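Local coordinates for putative periplasmic protein ydgH (PDB 4EVU) that is of unknown function but is a putative periplasmic protein and possibly a secreted effector, represented here by its C-terminal YdgH/BhsA/McbA-like (DUF1471) domain, at residues Val6-Lys11 / Lys49-Thr54; Asp21-Thr26 / Ile66-Tyr71. One frame throughout, in Å; residues are numbered along the deposited sequence. Where two conformers were deposited one is given.

Interaction 1: residues Val6-Lys11 / Lys49-Thr54; sequences VEELNK and KYYHIT
Residues Val6-Lys11 and Lys49-Thr54 form a short parallel beta pairing at what is, within this chain, one edge of the mixed sheet, extended by a histidine side chain where the first segment turns off toward a helix. Glu7 N donates to Lys49 O, Tyr51 N to Glu7 O at 3.0 Å and Leu9 N to Tyr51 O, the ladder expected for the parallel bridges Glu7-Tyr50 and Glu8-Tyr51. His52 then takes over from the backbone: chi1 (178°) sets CG anti to its own N, and the ring that follows turns ND1 to Leu9 O, to which it donates at 3.0 Å. This bond is straight at hydrogen (165°) and lies near the imidazole plane, but the donor stands well above the carbonyl plane of Leu9.

Glu8 CA sits over one face of the Tyr51 ring, 4.1 Å from its centroid, as a CH-pi contact, while Val6 CG1 meets the ring edge at CD2 (3.6 Å). On the side of the sheet that carries Tyr50, Leu9 CD1 touches Tyr50 CB at 3.8 Å. A water donates to Glu8 OE2 and Leu9 O and accepts from Ile53 N; Glu8 OE2 also accepts from Met32 N of the second subunit.

Tyr51 and Val6 pack on helix 32-45, Leu9 and His52 reach Ala14 of helix 11-15, and strand 63-71 flanks Lys49-Thr54.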
ATOM      1  N   VAL B   6      -9.420  -0.374 -14.103  1.00 33.06           N
ATOM      2  CA  VAL B   6      -9.800  -0.770 -12.731  1.00 29.55           C
ATOM      3  C   VAL B   6      -9.290   0.280 -11.755  1.00 27.63           C
ATOM      4  O   VAL B   6      -8.125   0.696 -11.834  1.00 28.90           O
ATOM      5  CB  VAL B   6      -9.237  -2.154 -12.367  1.00 29.39           C
ATOM      6  CG1 VAL B   6      -9.508  -2.479 -10.901  1.00 28.29           C
ATOM      7  CG2 VAL B   6      -9.838  -3.236 -13.303  1.00 28.69           C
ATOM      8  N   GLU B   7     -10.169   0.742 -10.877  1.00 23.04           N
ATOM      9  CA  GLU B   7      -9.819   1.819  -9.956  1.00 22.67           C
ATOM     10  C   GLU B   7      -9.948   1.386  -8.491  1.00 20.07           C
ATOM     11  O   GLU B   7     -10.831   0.621  -8.097  1.00 17.74           O
ATOM     12  CB  GLU B   7     -10.724   3.035 -10.174  1.00 24.15           C
ATOM     13  CG  GLU B   7     -10.652   3.729 -11.521  1.00 28.57           C
ATOM     14  CD  GLU B   7     -11.928   4.529 -11.808  1.00 33.46           C
ATOM     15  OE1 GLU B   7     -12.449   5.217 -10.892  1.00 36.78           O
ATOM     16  OE2 GLU B   7     -12.436   4.448 -12.946  1.00 39.08           O
ATOM     17  N   GLU B   8      -9.032   1.886  -7.688  1.00 18.36           N
ATOM     18  CA  GLU B   8      -9.075   1.706  -6.260  1.00 16.65           C
ATOM     19  C   GLU B   8     -10.078   2.695  -5.644  1.00 16.42           C
ATOM     20  O   GLU B   8     -10.069   3.882  -5.988  1.00 18.91           O
ATOM     21  CB  GLU B   8      -7.688   1.990  -5.633  1.00 18.15           C
ATOM     22  CG  GLU B   8      -7.653   1.620  -4.151  1.00 18.84           C
ATOM     23  CD  GLU B   8      -6.334   1.877  -3.455  1.00 20.21           C
ATOM     24  OE1 GLU B   8      -5.522   2.722  -3.912  1.00 23.95           O
ATOM     25  OE2 GLU B   8      -6.141   1.238  -2.395  1.00 20.58           O
ATOM     26  N   LEU B   9     -10.912   2.210  -4.726  1.00 14.78           N
ATOM     27  CA  LEU B   9     -11.845   3.052  -3.990  1.00 14.45           C
ATOM     28  C   LEU B   9     -11.324   3.386  -2.616  1.00 13.68           C
ATOM     29  O   LEU B   9     -10.619   2.571  -1.988  1.00 15.26           O
ATOM     30  CB  LEU B   9     -13.150   2.298  -3.740  1.00 14.73           C
ATOM     31  CG  LEU B   9     -13.905   1.835  -4.955  1.00 16.90           C
ATOM     32  CD1 LEU B   9     -14.988   0.862  -4.529  1.00 20.31           C
ATOM     33  CD2 LEU B   9     -14.482   3.017  -5.709  1.00 21.30           C
ATOM     34  N   ASN B  10     -11.702   4.545  -2.113  1.00 13.30           N
ATOM     35  CA  ASN B  10     -11.452   4.868  -0.730  1.00 13.23           C
ATOM     36  C   ASN B  10     -12.570   4.316   0.175  1.00 13.72           C
ATOM     37  O   ASN B  10     -13.582   3.810  -0.313  1.00 14.58           O
ATOM     38  CB  ASN B  10     -11.194   6.361  -0.537  1.00 13.13           C
ATOM     39  CG  ASN B  10     -12.371   7.211  -0.814  1.00 13.71           C
ATOM     40  OD1 ASN B  10     -13.515   6.806  -0.677  1.00 15.02           O
ATOM     41  ND2 ASN B  10     -12.089   8.435  -1.245  1.00 15.37           N
ATOM     42  N   LYS B  11     -12.362   4.391   1.480  1.00 14.58           N
ATOM     43  CA  LYS B  11     -13.277   3.800   2.444  1.00 15.74           C
ATOM     44  C   LYS B  11     -14.708   4.331   2.289  1.00 14.68           C
ATOM     45  O   LYS B  11     -15.665   3.547   2.372  1.00 16.11           O
ATOM     46  CB  LYS B  11     -12.753   4.032   3.867  1.00 17.82           C
ATOM     47  CG  LYS B  11     -13.644   3.580   5.003  1.00 25.07           C
ATOM     48  CD  LYS B  11     -13.068   3.990   6.381  1.00 31.62           C
ATOM     49  CE  LYS B  11     -13.970   3.537   7.577  1.00 35.38           C
ATOM     50  NZ  LYS B  11     -13.585   4.135   8.927  1.00 38.26           N
ATOM     51  N   LYS B  49     -14.705  -3.645 -11.836  1.00 16.95           N
ATOM     52  CA  LYS B  49     -14.298  -2.302 -12.251  1.00 19.13           C
ATOM     53  C   LYS B  49     -13.607  -1.536 -11.114  1.00 17.35           C
ATOM     54  O   LYS B  49     -12.855  -0.600 -11.381  1.00 18.91           O
ATOM     55  CB  LYS B  49     -15.527  -1.529 -12.742  1.00 20.60           C
ATOM     56  CG  LYS B  49     -16.235  -2.160 -13.945  1.00 26.99           C
ATOM     57  CD  LYS B  49     -15.598  -1.759 -15.252  1.00 32.91           C
ATOM     58  CE  LYS B  49     -16.591  -1.787 -16.424  1.00 35.47           C
ATOM     59  NZ  LYS B  49     -15.976  -1.408 -17.741  1.00 36.38           N
ATOM     60  N   TYR B  50     -13.816  -1.945  -9.859  1.00 15.89           N
ATOM     61  CA  TYR B  50     -13.261  -1.256  -8.708  1.00 14.54           C
ATOM     62  C   TYR B  50     -12.858  -2.289  -7.675  1.00 12.76           C
ATOM     63  O   TYR B  50     -13.430  -3.382  -7.637  1.00 12.81           O
ATOM     64  CB  TYR B  50     -14.254  -0.310  -8.036  1.00 15.15           C
ATOM     65  CG  TYR B  50     -14.946   0.607  -8.992  1.00 19.51           C
ATOM     66  CD1 TYR B  50     -14.327   1.775  -9.424  1.00 24.00           C
ATOM     67  CD2 TYR B  50     -16.166   0.264  -9.545  1.00 23.13           C
ATOM     68  CE1 TYR B  50     -14.951   2.620 -10.357  1.00 26.57           C
ATOM     69  CE2 TYR B  50     -16.786   1.074 -10.457  1.00 28.27           C
ATOM     70  CZ  TYR B  50     -16.190   2.242 -10.874  1.00 28.40           C
ATOM     71  OH  TYR B  50     -16.886   3.027 -11.807  1.00 34.53           O
ATOM     72  N   TYR B  51     -11.925  -1.907  -6.807  1.00 12.98           N
ATOM     73  CA  TYR B  51     -11.599  -2.713  -5.639  1.00 12.08           C
ATOM     74  C   TYR B  51     -11.349  -1.815  -4.433  1.00 12.44           C
ATOM     75  O   TYR B  51     -11.039  -0.649  -4.585  1.00 13.32           O
ATOM     76  CB  TYR B  51     -10.395  -3.640  -5.899  1.00 13.13           C
ATOM     77  CG  TYR B  51      -9.117  -2.894  -6.103  1.00 15.44           C
ATOM     78  CD1 TYR B  51      -8.310  -2.551  -5.042  1.00 15.54           C
ATOM     79  CD2 TYR B  51      -8.718  -2.528  -7.383  1.00 15.03           C
ATOM     80  CE1 TYR B  51      -7.114  -1.854  -5.220  1.00 16.48           C
ATOM     81  CE2 TYR B  51      -7.533  -1.818  -7.561  1.00 16.47           C
ATOM     82  CZ  TYR B  51      -6.733  -1.501  -6.473  1.00 16.34           C
ATOM     83  OH  TYR B  51      -5.570  -0.784  -6.667  1.00 19.53           O
ATOM     84  N   HIS B  52     -11.445  -2.404  -3.248  1.00 11.77           N
ATOM     85  CA  HIS B  52     -11.134  -1.726  -2.011  1.00 12.48           C
ATOM     86  C   HIS B  52     -10.384  -2.694  -1.115  1.00 10.67           C
ATOM     87  O   HIS B  52     -10.865  -3.785  -0.801  1.00 11.41           O
ATOM     88  CB  HIS B  52     -12.386  -1.248  -1.283  1.00 12.26           C
ATOM     89  CG  HIS B  52     -12.098  -0.586   0.006  1.00 13.46           C
ATOM     90  ND1 HIS B  52     -11.373   0.581   0.104  1.00 14.21           N
ATOM     91  CD2 HIS B  52     -12.358  -0.987   1.267  1.00 14.17           C
ATOM     92  CE1 HIS B  52     -11.217   0.872   1.385  1.00 15.34           C
ATOM     93  NE2 HIS B  52     -11.823  -0.049   2.108  1.00 17.75           N
ATOM     94  N   ILE B  53      -9.142  -2.320  -0.753  1.00 11.56           N
ATOM     95  CA  ILE B  53      -8.335  -3.153   0.112  1.00 13.15           C
ATOM     96  C   ILE B  53      -8.948  -3.205   1.516  1.00 11.27           C
ATOM     97  O   ILE B  53      -9.261  -2.187   2.101  1.00 14.32           O
ATOM     98  CB  ILE B  53      -6.834  -2.692   0.147  1.00 14.56           C
ATOM     99  CG1 ILE B  53      -6.183  -2.780  -1.292  1.00 18.81           C
ATOM    100  CG2 ILE B  53      -6.052  -3.466   1.224  1.00 14.51           C
ATOM    101  CD1 ILE B  53      -4.717  -2.638  -1.426  1.00 23.92           C
ATOM    102  N   THR B  54      -9.170  -4.423   1.998  1.00 11.66           N
ATOM    103  CA  THR B  54      -9.761  -4.674   3.311  1.00 12.00           C
ATOM    104  C   THR B  54      -8.777  -5.140   4.370  1.00 11.30           C
ATOM    105  O   THR B  54      -8.987  -4.873   5.560  1.00 12.62           O
ATOM    106  CB  THR B  54     -10.895  -5.693   3.172  1.00 13.50           C
ATOM    107  OG1 THR B  54     -10.431  -6.803   2.400  1.00 15.62           O
ATOM    108  CG2 THR B  54     -12.078  -5.039   2.427  1.00 14.55           C
TER
HETATM  109  O   HOH W   1      -8.395   0.422  -1.160  1.00 21.21           O

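Interaction 2: residues Asp21-Thr26 / Ile66-Tyr71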
ATOM      1  N   ASP B  21     -17.409 -10.082  -4.790  1.00 12.84           N
ATOM      2  CA  ASP B  21     -16.365 -11.089  -4.601  1.00 12.85           C
ATOM      3  C   ASP B  21     -15.181 -10.398  -3.909  1.00 13.30           C
ATOM      4  O   ASP B  21     -15.236  -9.199  -3.664  1.00 12.98           O
ATOM      5  CB  ASP B  21     -15.910 -11.694  -5.943  1.00 13.18           C
ATOM      6  CG  ASP B  21     -15.273 -13.095  -5.813  1.00 15.55           C
ATOM      7  OD1 ASP B  21     -15.032 -13.586  -4.705  1.00 15.52           O
ATOM      8  OD2 ASP B  21     -15.085 -13.737  -6.868  1.00 23.29           O
ATOM      9  N   SER B  22     -14.136 -11.154  -3.598  0.56 13.64           N
ATOM     10  CA  SER B  22     -12.895 -10.555  -3.151  0.56 13.19           C
ATOM     11  C   SER B  22     -11.706 -11.343  -3.704  0.56 13.91           C
ATOM     12  O   SER B  22     -11.870 -12.421  -4.252  0.56 14.98           O
ATOM     13  CB  SER B  22     -12.860 -10.456  -1.612  0.56 13.82           C
ATOM     14  OG  SER B  22     -12.972 -11.730  -1.031  0.56 13.58           O
ATOM     15  N   VAL B  23     -10.526 -10.748  -3.594  1.00 14.88           N
ATOM     16  CA  VAL B  23      -9.277 -11.421  -3.932  1.00 14.32           C
ATOM     17  C   VAL B  23      -8.435 -11.405  -2.634  1.00 14.26           C
ATOM     18  O   VAL B  23      -8.470 -10.450  -1.855  1.00 15.23           O
ATOM     19  CB  VAL B  23      -8.482 -10.723  -5.052  1.00 16.38           C
ATOM     20  CG1 VAL B  23      -9.229 -10.735  -6.323  1.00 18.38           C
ATOM     21  CG2 VAL B  23      -8.158  -9.343  -4.706  1.00 18.42           C
ATOM     22  N   LYS B  24      -7.704 -12.495  -2.427  1.00 14.43           N
ATOM     23  CA  LYS B  24      -6.844 -12.641  -1.249  1.00 14.59           C
ATOM     24  C   LYS B  24      -5.649 -13.459  -1.662  1.00 14.56           C
ATOM     25  O   LYS B  24      -5.785 -14.546  -2.169  1.00 15.26           O
ATOM     26  CB  LYS B  24      -7.621 -13.331  -0.144  1.00 16.13           C
ATOM     27  CG  LYS B  24      -6.974 -13.204   1.202  1.00 17.30           C
ATOM     28  CD  LYS B  24      -6.078 -14.392   1.507  1.00 17.39           C
ATOM     29  CE  LYS B  24      -5.267 -14.131   2.784  1.00 17.63           C
ATOM     30  NZ  LYS B  24      -4.426 -15.328   3.101  1.00 18.61           N
ATOM     31  N   PHE B  25      -4.466 -12.916  -1.443  1.00 13.57           N
ATOM     32  CA  PHE B  25      -3.255 -13.554  -1.901  1.00 14.92           C
ATOM     33  C   PHE B  25      -2.033 -13.011  -1.171  1.00 14.59           C
ATOM     34  O   PHE B  25      -2.105 -11.997  -0.504  1.00 13.58           O
ATOM     35  CB  PHE B  25      -3.074 -13.349  -3.411  1.00 16.26           C
ATOM     36  CG  PHE B  25      -2.837 -11.918  -3.821  1.00 17.44           C
ATOM     37  CD1 PHE B  25      -1.556 -11.456  -4.113  1.00 19.80           C
ATOM     38  CD2 PHE B  25      -3.894 -11.041  -3.903  1.00 18.60           C
ATOM     39  CE1 PHE B  25      -1.344 -10.145  -4.475  1.00 20.67           C
ATOM     40  CE2 PHE B  25      -3.706  -9.721  -4.239  1.00 19.42           C
ATOM     41  CZ  PHE B  25      -2.440  -9.262  -4.557  1.00 19.38           C
ATOM     42  N   THR B  26      -0.919 -13.725  -1.333  1.00 16.09           N
ATOM     43  CA  THR B  26       0.379 -13.315  -0.804  1.00 16.66           C
ATOM     44  C   THR B  26       1.358 -13.245  -1.949  1.00 17.48           C
ATOM     45  O   THR B  26       1.351 -14.130  -2.805  1.00 18.12           O
ATOM     46  CB  THR B  26       0.871 -14.352   0.191  1.00 17.56           C
ATOM     47  OG1 THR B  26      -0.043 -14.444   1.282  1.00 19.20           O
ATOM     48  CG2 THR B  26       2.213 -14.011   0.726  1.00 18.37           C
ATOM     49  N   ILE B  66      -2.613  -9.639   1.192  1.00 12.88           N
ATOM     50  CA  ILE B  66      -3.608  -8.626   0.947  1.00 14.48           C
ATOM     51  C   ILE B  66      -4.919  -9.247   0.637  1.00 14.33           C
ATOM     52  O   ILE B  66      -4.969 -10.266  -0.064  1.00 15.53           O
ATOM     53  CB  ILE B  66      -3.257  -7.866  -0.362  1.00 18.44           C
ATOM     54  CG1 ILE B  66      -2.210  -6.830  -0.104  1.00 21.51           C
ATOM     55  CG2 ILE B  66      -4.497  -7.164  -0.992  1.00 20.41           C
ATOM     56  CD1 ILE B  66      -2.778  -5.384  -0.128  1.00 26.79           C
ATOM     57  N   SER B  67      -5.978  -8.557   1.073  1.00 14.02           N
ATOM     58  CA  SER B  67      -7.289  -8.867   0.546  1.00 14.61           C
ATOM     59  C   SER B  67      -8.000  -7.580   0.139  1.00 13.78           C
ATOM     60  O   SER B  67      -7.769  -6.525   0.701  1.00 14.00           O
ATOM     61  CB  SER B  67      -8.110  -9.605   1.549  1.00 16.14           C
ATOM     62  OG  SER B  67      -8.400  -8.832   2.653  1.00 17.89           O
ATOM     63  N   ALA B  68      -8.884  -7.725  -0.842  1.00 13.41           N
ATOM     64  CA  ALA B  68      -9.661  -6.625  -1.399  1.00 12.96           C
ATOM     65  C   ALA B  68     -11.033  -7.077  -1.830  1.00 12.62           C
ATOM     66  O   ALA B  68     -11.200  -8.117  -2.467  1.00 14.27           O
ATOM     67  CB  ALA B  68      -8.949  -6.004  -2.607  1.00 13.60           C
ATOM     68  N   ASP B  69     -12.015  -6.275  -1.479  1.00 11.10           N
ATOM     69  CA  ASP B  69     -13.377  -6.454  -1.985  1.00 12.13           C
ATOM     70  C   ASP B  69     -13.409  -5.946  -3.447  1.00 11.04           C
ATOM     71  O   ASP B  69     -12.730  -4.959  -3.783  1.00 11.54           O
ATOM     72  CB  ASP B  69     -14.341  -5.631  -1.168  1.00 11.56           C
ATOM     73  CG  ASP B  69     -14.748  -6.238   0.149  1.00 11.62           C
ATOM     74  OD1 ASP B  69     -14.660  -7.470   0.317  1.00 14.83           O
ATOM     75  OD2 ASP B  69     -15.246  -5.440   1.012  1.00 13.28           O
ATOM     76  N   LEU B  70     -14.190  -6.645  -4.281  1.00 11.04           N
ATOM     77  CA  LEU B  70     -14.382  -6.330  -5.684  1.00 11.71           C
ATOM     78  C   LEU B  70     -15.780  -5.802  -5.964  1.00 12.05           C
ATOM     79  O   LEU B  70     -16.741  -6.319  -5.441  1.00 13.29           O
ATOM     80  CB  LEU B  70     -14.143  -7.554  -6.521  1.00 12.70           C
ATOM     81  CG  LEU B  70     -12.779  -8.233  -6.439  1.00 13.79           C
ATOM     82  CD1 LEU B  70     -12.734  -9.329  -7.514  1.00 15.20           C
ATOM     83  CD2 LEU B  70     -11.626  -7.263  -6.541  1.00 15.37           C
ATOM     84  N   TYR B  71     -15.868  -4.838  -6.885  1.00 12.89           N
ATOM     85  CA  TYR B  71     -17.122  -4.182  -7.248  1.00 13.80           C
ATOM     86  C   TYR B  71     -17.263  -4.072  -8.766  1.00 15.09           C
ATOM     87  O   TYR B  71     -16.283  -3.803  -9.508  1.00 16.00           O
ATOM     88  CB  TYR B  71     -17.217  -2.774  -6.655  1.00 14.21           C
ATOM     89  CG  TYR B  71     -17.013  -2.690  -5.194  1.00 14.66           C
ATOM     90  CD1 TYR B  71     -18.085  -2.582  -4.313  1.00 13.04           C
ATOM     91  CD2 TYR B  71     -15.706  -2.709  -4.651  1.00 14.20           C
ATOM     92  CE1 TYR B  71     -17.866  -2.507  -2.930  1.00 14.84           C
ATOM     93  CE2 TYR B  71     -15.510  -2.670  -3.315  1.00 15.16           C
ATOM     94  CZ  TYR B  71     -16.568  -2.537  -2.452  1.00 13.37           C
ATOM     95  OH  TYR B  71     -16.354  -2.499  -1.082  1.00 17.39           O
TER
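Val23, with CG1 anti to its carbonyl carbon (chi1 -64°), meets Leu70, whose CG is likewise anti to the carbonyl carbon (chi1 -59°). The two side chains cross at about a right angle, and Val23 CG1 approaches Leu70 CD1 to 4.0 Å. The second valine branch, CG2, lies 4.0 Å from Ala68 CB, so each methyl meets a different residue of the 66-71 strand. Further along the same face, Phe25 CE2 comes within 4.2 Å of Ile66 CG2.

The backbones make an antiparallel ladder, their strand axes 4.5 Å apart at closest approach. Val23 and Ala68 exchange reciprocal bonds, as do Phe25 and Ile66; Ile66 N donates to Phe25 O at 2.9 Å, nearly straight at both hydrogen and carbonyl. Between these hydrogen-bonded pairs lies the non-hydrogen-bonded pair Lys24-Ser67, where Lys24 CA approaches Ile66 O and Ser67 CA approaches Val23 O.

This ladder joins strand 21-28, outermost within the chain, to strand 63-71 of the four-stranded mixed sheet. The face carrying Val23, Phe25, Ile66, Ala68 and Leu70 is turned to helix 32-45: Val23 touches Arg42, Phe25 and Ile66 meet Val39, and Leu70 packs on Ala43. Arg42 also makes a cation-pi contact with Phe25, while Asp21 OD2 forms a salt bridge with Lys46.

Ser22, Lys24, Ser67 and Asp69 project from the opposite face. There Lys24 CG lies 3.8 Å from Ser67 CB, and Ser67 OG hydrogen-bonds Thr54 OG1 of the neighbouring strand 50-57.

Overall arrangement
Interactions 1 and 2 lie in one sheet, their centres about 10 Å apart, and each joins an outermost strand of the chain's sheet to an inner one. Strands 50-57 and 63-71 connect them as antiparallel neighbours: Lys49 N lies 2.8 Å from Tyr71 O and His52 O 2.8 Å from Asp69 N, both probable hydrogen bonds. A classic beta bulge places Lys49 and Tyr50 together opposite Tyr71. Packing also crosses the seam, with Tyr51 CB 3.4 Å from Asp69 O. Tyr51 and Leu70 touch on the face covered by helix 32-45. Met32 of the second subunit meets both contacts, through Glu8 and Ile53 in interaction 1 and Ile66 in interaction 2.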